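Local coordinates for amorpha-4,11-diene synthase (Artemisia annua, PDB 4GAX), which probably cyclises farnesyl diphosphate to a sesquiterpene with release of diphosphate, here in the form of an alpha-bisabolol synthase mutant, at residues H77-L81 with A103-I107; R128-F133 with Y511-K515. All blocks are in the same frame, centred on the assembly; numbering follows the deposited sequence.

Interaction 1. Residues H77-L81 with A103-I107; sequences HANLL and ALQHI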
loop_
_atom_site.group_PDB
_atom_site.type_symbol
_atom_site.label_atom_id
_atom_site.label_comp_id
_atom_site.label_asym_id
_atom_site.label_seq_id
_atom_site.Cartn_x
_atom_site.Cartn_y
_atom_site.Cartn_z
ATOM N N HIS A 77 -29.120 -9.551 4.236
ATOM C CA HIS A 77 -28.109 -8.664 3.661
ATOM C C HIS A 77 -27.062 -8.178 4.661
ATOM O O HIS A 77 -25.900 -8.017 4.299
ATOM C CB HIS A 77 -28.739 -7.507 2.901
ATOM C CG HIS A 77 -29.336 -7.915 1.592
ATOM N ND1 HIS A 77 -30.074 -7.052 0.808
ATOM C CD2 HIS A 77 -29.304 -9.095 0.925
ATOM C CE1 HIS A 77 -30.459 -7.684 -0.293
ATOM N NE2 HIS A 77 -30.009 -8.918 -0.243
ATOM N N ALA A 78 -27.460 -7.955 5.909
ATOM C CA ALA A 78 -26.489 -7.586 6.929
ATOM C C ALA A 78 -25.488 -8.730 7.113
ATOM O O ALA A 78 -24.281 -8.511 7.263
ATOM C CB ALA A 78 -27.199 -7.258 8.254
ATOM N N ASN A 79 -25.991 -9.960 7.102
ATOM C CA ASN A 79 -25.108 -11.117 7.222
ATOM C C ASN A 79 -24.206 -11.249 6.003
ATOM O O ASN A 79 -23.086 -11.751 6.101
ATOM C CB ASN A 79 -25.909 -12.409 7.434
ATOM C CG ASN A 79 -26.555 -12.483 8.817
ATOM O OD1 ASN A 79 -26.489 -11.536 9.602
ATOM N ND2 ASN A 79 -27.185 -13.613 9.114
ATOM N N LEU A 80 -24.701 -10.816 4.846
ATOM C CA LEU A 80 -23.888 -10.850 3.634
ATOM C C LEU A 80 -22.700 -9.900 3.759
ATOM O O LEU A 80 -21.554 -10.240 3.388
ATOM C CB LEU A 80 -24.742 -10.501 2.407
ATOM C CG LEU A 80 -24.028 -10.262 1.059
ATOM C CD1 LEU A 80 -23.247 -11.467 0.570
ATOM C CD2 LEU A 80 -25.039 -9.879 0.007
ATOM N N LEU A 81 -22.957 -8.710 4.296
ATOM C CA LEU A 81 -21.879 -7.740 4.481
ATOM C C LEU A 81 -20.839 -8.304 5.423
ATOM O O LEU A 81 -19.647 -8.119 5.207
ATOM C CB LEU A 81 -22.409 -6.413 5.032
ATOM C CG LEU A 81 -23.262 -5.594 4.058
ATOM C CD1 LEU A 81 -23.718 -4.319 4.754
ATOM C CD2 LEU A 81 -22.447 -5.257 2.813
ATOM N N ALA A 103 -22.088 -8.439 -5.417
ATOM C CA ALA A 103 -22.829 -8.332 -4.159
ATOM C C ALA A 103 -22.897 -6.886 -3.677
ATOM O O ALA A 103 -23.973 -6.380 -3.380
ATOM C CB ALA A 103 -22.168 -9.206 -3.084
ATOM N N LEU A 104 -21.742 -6.228 -3.604
ATOM C CA LEU A 104 -21.689 -4.836 -3.155
ATOM C C LEU A 104 -22.407 -3.898 -4.115
ATOM O O LEU A 104 -23.035 -2.920 -3.684
ATOM C CB LEU A 104 -20.243 -4.391 -2.934
ATOM C CG LEU A 104 -19.525 -5.164 -1.821
ATOM C CD1 LEU A 104 -18.105 -4.627 -1.639
ATOM C CD2 LEU A 104 -20.284 -5.092 -0.495
ATOM N N GLN A 105 -22.342 -4.208 -5.411
ATOM C CA GLN A 105 -23.079 -3.437 -6.410
ATOM C C GLN A 105 -24.566 -3.529 -6.125
ATOM O O GLN A 105 -25.301 -2.527 -6.170
ATOM C CB GLN A 105 -22.813 -3.985 -7.812
ATOM C CG GLN A 105 -23.501 -3.211 -8.922
ATOM C CD GLN A 105 -23.442 -3.947 -10.250
ATOM O OE1 GLN A 105 -23.566 -5.174 -10.289
ATOM N NE2 GLN A 105 -23.240 -3.202 -11.351
ATOM N N HIS A 106 -25.012 -4.747 -5.837
ATOM C CA HIS A 106 -26.427 -4.992 -5.593
ATOM C C HIS A 106 -26.877 -4.328 -4.292
ATOM O O HIS A 106 -27.996 -3.802 -4.199
ATOM C CB HIS A 106 -26.693 -6.490 -5.539
ATOM C CG HIS A 106 -28.139 -6.831 -5.382
ATOM N ND1 HIS A 106 -28.684 -7.213 -4.171
ATOM C CD2 HIS A 106 -29.151 -6.835 -6.271
ATOM C CE1 HIS A 106 -29.973 -7.444 -4.332
ATOM N NE2 HIS A 106 -30.287 -7.226 -5.593
ATOM N N ILE A 107 -26.007 -4.357 -3.288
ATOM C CA ILE A 107 -26.284 -3.669 -2.020
ATOM C C ILE A 107 -26.407 -2.166 -2.258
ATOM O O ILE A 107 -27.335 -1.511 -1.755
ATOM C CB ILE A 107 -25.172 -3.920 -0.975
ATOM C CG1 ILE A 107 -25.134 -5.397 -0.579
ATOM C CG2 ILE A 107 -25.421 -3.086 0.295
ATOM C CD1 ILE A 107 -26.457 -5.902 -0.043
#
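Ile107 lays its CD1 methyl over one face of the His77 ring, 4.1 Å from the ring centroid and 24° off the normal, a CH-pi contact in which CD1 comes within 3.9 Å of His77 CG. The same isoleucine fills the gap between the two helices: Ile107 CD1 is 4.2 Å from Leu80 CD2, and Ile107 CG1 is 4.3 Å from Leu81 CD2. Further along, Leu80 CD2 rests 4.3 Å from Ala103 CB, while Leu81 CD2 meets Leu104 CD2 at 4.0 Å. The helices run roughly antiparallel, their N-to-C directions 139° apart, so His77 is level with Ile107 and Leu80 with Ala103. With local axes 11.3 Å apart, it is side chains that bridge the space, Ile107 giving the most surface; the two segments together bury 274 Å². His106 closes one border, its CE1 lying 4.1 Å from His77 CE1 with the ring planes nearly perpendicular. The buried His77 is polar at both ring nitrogens, and both are satisfied: ND1 bonds to the hydroxyl of Tyr111 and NE2 to the carbonyl of Leu71. The principle is that of an antiparallel helical hairpin, here in the all-helical N-terminal domain of a terpene synthase. Helices 77-89 and 97-111 form its two arms, with helix 52-71 packing on Leu80 and His106, and helix 120-129 packing on Leu81, Leu104 and Ile107.

Interaction 2. Residues R128-F133 with Y511-K515; sequences RKQGYF and YLITK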
loop_
_atom_site.group_PDB
_atom_site.type_symbol
_atom_site.label_atom_id
_atom_site.label_comp_id
_atom_site.label_asym_id
_atom_site.label_seq_id
_atom_site.Cartn_x
_atom_site.Cartn_y
_atom_site.Cartn_z
ATOM N N ARG A 128 -17.549 2.474 1.025
ATOM C CA ARG A 128 -16.492 3.435 0.681
ATOM C C ARG A 128 -15.229 2.735 0.191
ATOM O O ARG A 128 -14.571 3.218 -0.717
ATOM C CB ARG A 128 -16.167 4.366 1.870
ATOM C CG ARG A 128 -17.243 5.453 2.061
ATOM C CD ARG A 128 -16.716 6.680 2.821
ATOM N NE ARG A 128 -17.726 7.750 2.818
ATOM C CZ ARG A 128 -17.577 8.912 3.445
ATOM N NH1 ARG A 128 -16.446 9.161 4.087
ATOM N NH2 ARG A 128 -18.556 9.814 3.436
ATOM N N LYS A 129 -14.899 1.599 0.791
ATOM C CA LYS A 129 -13.758 0.808 0.320
ATOM C C LYS A 129 -13.970 0.394 -1.143
ATOM O O LYS A 129 -13.020 0.314 -1.920
ATOM C CB LYS A 129 -13.559 -0.415 1.213
ATOM C CG LYS A 129 -12.447 -1.397 0.785
ATOM C CD LYS A 129 -12.269 -2.504 1.849
ATOM C CE LYS A 129 -11.281 -3.596 1.389
ATOM N NZ LYS A 129 -10.230 -3.060 0.480
ATOM N N GLN A 130 -15.223 0.156 -1.515
ATOM C CA GLN A 130 -15.571 -0.260 -2.871
ATOM C C GLN A 130 -15.588 0.939 -3.821
ATOM O O GLN A 130 -15.698 0.794 -5.049
ATOM C CB GLN A 130 -16.925 -0.996 -2.853
ATOM C CG GLN A 130 -17.302 -1.737 -4.133
ATOM C CD GLN A 130 -16.426 -2.935 -4.428
ATOM O OE1 GLN A 130 -15.567 -3.315 -3.624
ATOM N NE2 GLN A 130 -16.640 -3.544 -5.598
ATOM N N GLY A 131 -15.440 2.135 -3.264
ATOM C CA GLY A 131 -15.423 3.329 -4.090
ATOM C C GLY A 131 -16.750 4.072 -4.119
ATOM O O GLY A 131 -16.877 5.070 -4.831
ATOM N N TYR A 132 -17.755 3.592 -3.378
ATOM C CA TYR A 132 -19.045 4.299 -3.354
ATOM C C TYR A 132 -19.019 5.377 -2.273
ATOM O O TYR A 132 -18.913 5.061 -1.088
ATOM C CB TYR A 132 -20.212 3.346 -3.065
ATOM C CG TYR A 132 -20.392 2.240 -4.073
ATOM C CD1 TYR A 132 -20.258 0.905 -3.702
ATOM C CD2 TYR A 132 -20.713 2.525 -5.398
ATOM C CE1 TYR A 132 -20.424 -0.126 -4.636
ATOM C CE2 TYR A 132 -20.877 1.507 -6.330
ATOM C CZ TYR A 132 -20.734 0.187 -5.945
ATOM O OH TYR A 132 -20.911 -0.824 -6.871
ATOM N N PHE A 133 -19.126 6.639 -2.681
ATOM C CA PHE A 133 -19.025 7.773 -1.757
ATOM C C PHE A 133 -20.347 7.948 -0.995
ATOM O O PHE A 133 -21.023 8.981 -1.083
ATOM C CB PHE A 133 -18.662 9.046 -2.533
ATOM C CG PHE A 133 -18.044 10.142 -1.691
ATOM C CD1 PHE A 133 -17.313 11.161 -2.302
ATOM C CD2 PHE A 133 -18.198 10.172 -0.308
ATOM C CE1 PHE A 133 -16.750 12.187 -1.553
ATOM C CE2 PHE A 133 -17.640 11.199 0.446
ATOM C CZ PHE A 133 -16.917 12.206 -0.177
ATOM N N TYR A 511 -9.604 9.358 -3.280
ATOM C CA TYR A 511 -9.885 7.956 -3.592
ATOM C C TYR A 511 -11.355 7.729 -3.939
ATOM O O TYR A 511 -11.676 6.956 -4.847
ATOM C CB TYR A 511 -9.492 7.081 -2.399
ATOM C CG TYR A 511 -9.853 5.621 -2.517
ATOM C CD1 TYR A 511 -9.045 4.728 -3.222
ATOM C CD2 TYR A 511 -10.987 5.121 -1.889
ATOM C CE1 TYR A 511 -9.379 3.359 -3.309
ATOM C CE2 TYR A 511 -11.334 3.771 -1.981
ATOM C CZ TYR A 511 -10.528 2.893 -2.682
ATOM O OH TYR A 511 -10.870 1.548 -2.732
ATOM N N LEU A 512 -12.243 8.408 -3.215
ATOM C CA LEU A 512 -13.683 8.226 -3.395
ATOM C C LEU A 512 -14.203 8.973 -4.605
ATOM O O LEU A 512 -15.278 8.666 -5.126
ATOM C CB LEU A 512 -14.429 8.695 -2.138
ATOM C CG LEU A 512 -14.124 7.837 -0.891
ATOM C CD1 LEU A 512 -14.558 8.557 0.385
ATOM C CD2 LEU A 512 -14.830 6.492 -0.987
ATOM N N ILE A 513 -13.426 9.950 -5.056
ATOM C CA ILE A 513 -13.840 10.844 -6.139
ATOM C C ILE A 513 -13.192 10.481 -7.483
ATOM O O ILE A 513 -13.612 10.942 -8.545
ATOM C CB ILE A 513 -13.483 12.303 -5.730
ATOM C CG1 ILE A 513 -14.706 13.189 -5.813
ATOM C CG2 ILE A 513 -12.262 12.845 -6.473
ATOM C CD1 ILE A 513 -15.737 12.777 -4.834
ATOM N N THR A 514 -12.167 9.640 -7.450
ATOM C CA THR A 514 -11.456 9.327 -8.690
ATOM C C THR A 514 -12.046 8.123 -9.439
ATOM O O THR A 514 -11.993 6.987 -8.949
ATOM C CB THR A 514 -9.949 9.128 -8.433
ATOM O OG1 THR A 514 -9.441 10.265 -7.722
ATOM C CG2 THR A 514 -9.209 9.002 -9.761
ATOM N N LYS A 515 -12.599 8.383 -10.628
ATOM C CA LYS A 515 -13.269 7.353 -11.414
ATOM C C LYS A 515 -12.632 7.096 -12.785
ATOM O O LYS A 515 -13.009 6.143 -13.470
ATOM C CB LYS A 515 -14.747 7.733 -11.650
ATOM C CG LYS A 515 -15.531 8.080 -10.405
ATOM C CD LYS A 515 -15.559 6.911 -9.422
ATOM C CE LYS A 515 -16.188 7.373 -8.106
ATOM N NZ LYS A 515 -16.110 6.316 -7.067
HETATM O O HOH W 1 -9.330 -0.749 -1.624
#
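A Schellman motif closes helix 120-129 of the N-terminal domain where it meets the end of helix 489-513, which belongs to the C-terminal domain as class I terpene synthases are organised. At the turn, Gly131 takes a positive phi of 100° and its N bonds back to Arg128 O at 2.9 Å; a CB there would jam against the preceding carbonyl oxygen, so glycine suits the site. The backbones come close here, the Gly131 and Leu512 CA atoms 5.2 Å apart.

Apolar packing centres on Leu512, which gives up more surface than any other residue here. Leu512 CB sits over one face of the Phe133 ring, 4.1 Å from the centroid, in a CH-pi contact, and Leu512 CD1 lies 3.8 Å from Arg128 CD. Ile513 CD1 approaches the edge of the same phenyl ring, 3.4 Å from Phe133 CD1. The guanidinium of Arg128 is engaged elsewhere, in a salt bridge with Glu174.

Polar contacts fall on backbone carbonyls near the helix end. Tyr511 OH donates to Lys129 O at 2.6 Å, accepts from a water at 3.0 Å that is also weakly bound by Lys129 NZ, and bonds to Arg519. The Lys515 side chain folds back on its own segment, NZ donating to Leu512 O at 3.2 Å and lying 2.7 Å from Gly131 O.

The two contacts illustrate association at different ranges. Interaction 1 joins segments 22 residues apart within the N-terminal domain; interaction 2 spans 378 residues and links that domain to the C-terminal one. Their centres lie about 17 Å apart, and they touch: Gln105 CA is 3.4 Å from Tyr132 OH, and Leu104 CD1 is 3.5 Å from Gln130 OE1. Helix 97-111 thus packs against the turn that interaction 2 uses at the domain interface. In class I synthases the metal-binding active site lies in the C-terminal domain, consistent with the aspartate-rich DDIYD sequence on helix 299-322, so interaction 1, which lies within the N-terminal domain, is not expected to form the pocket.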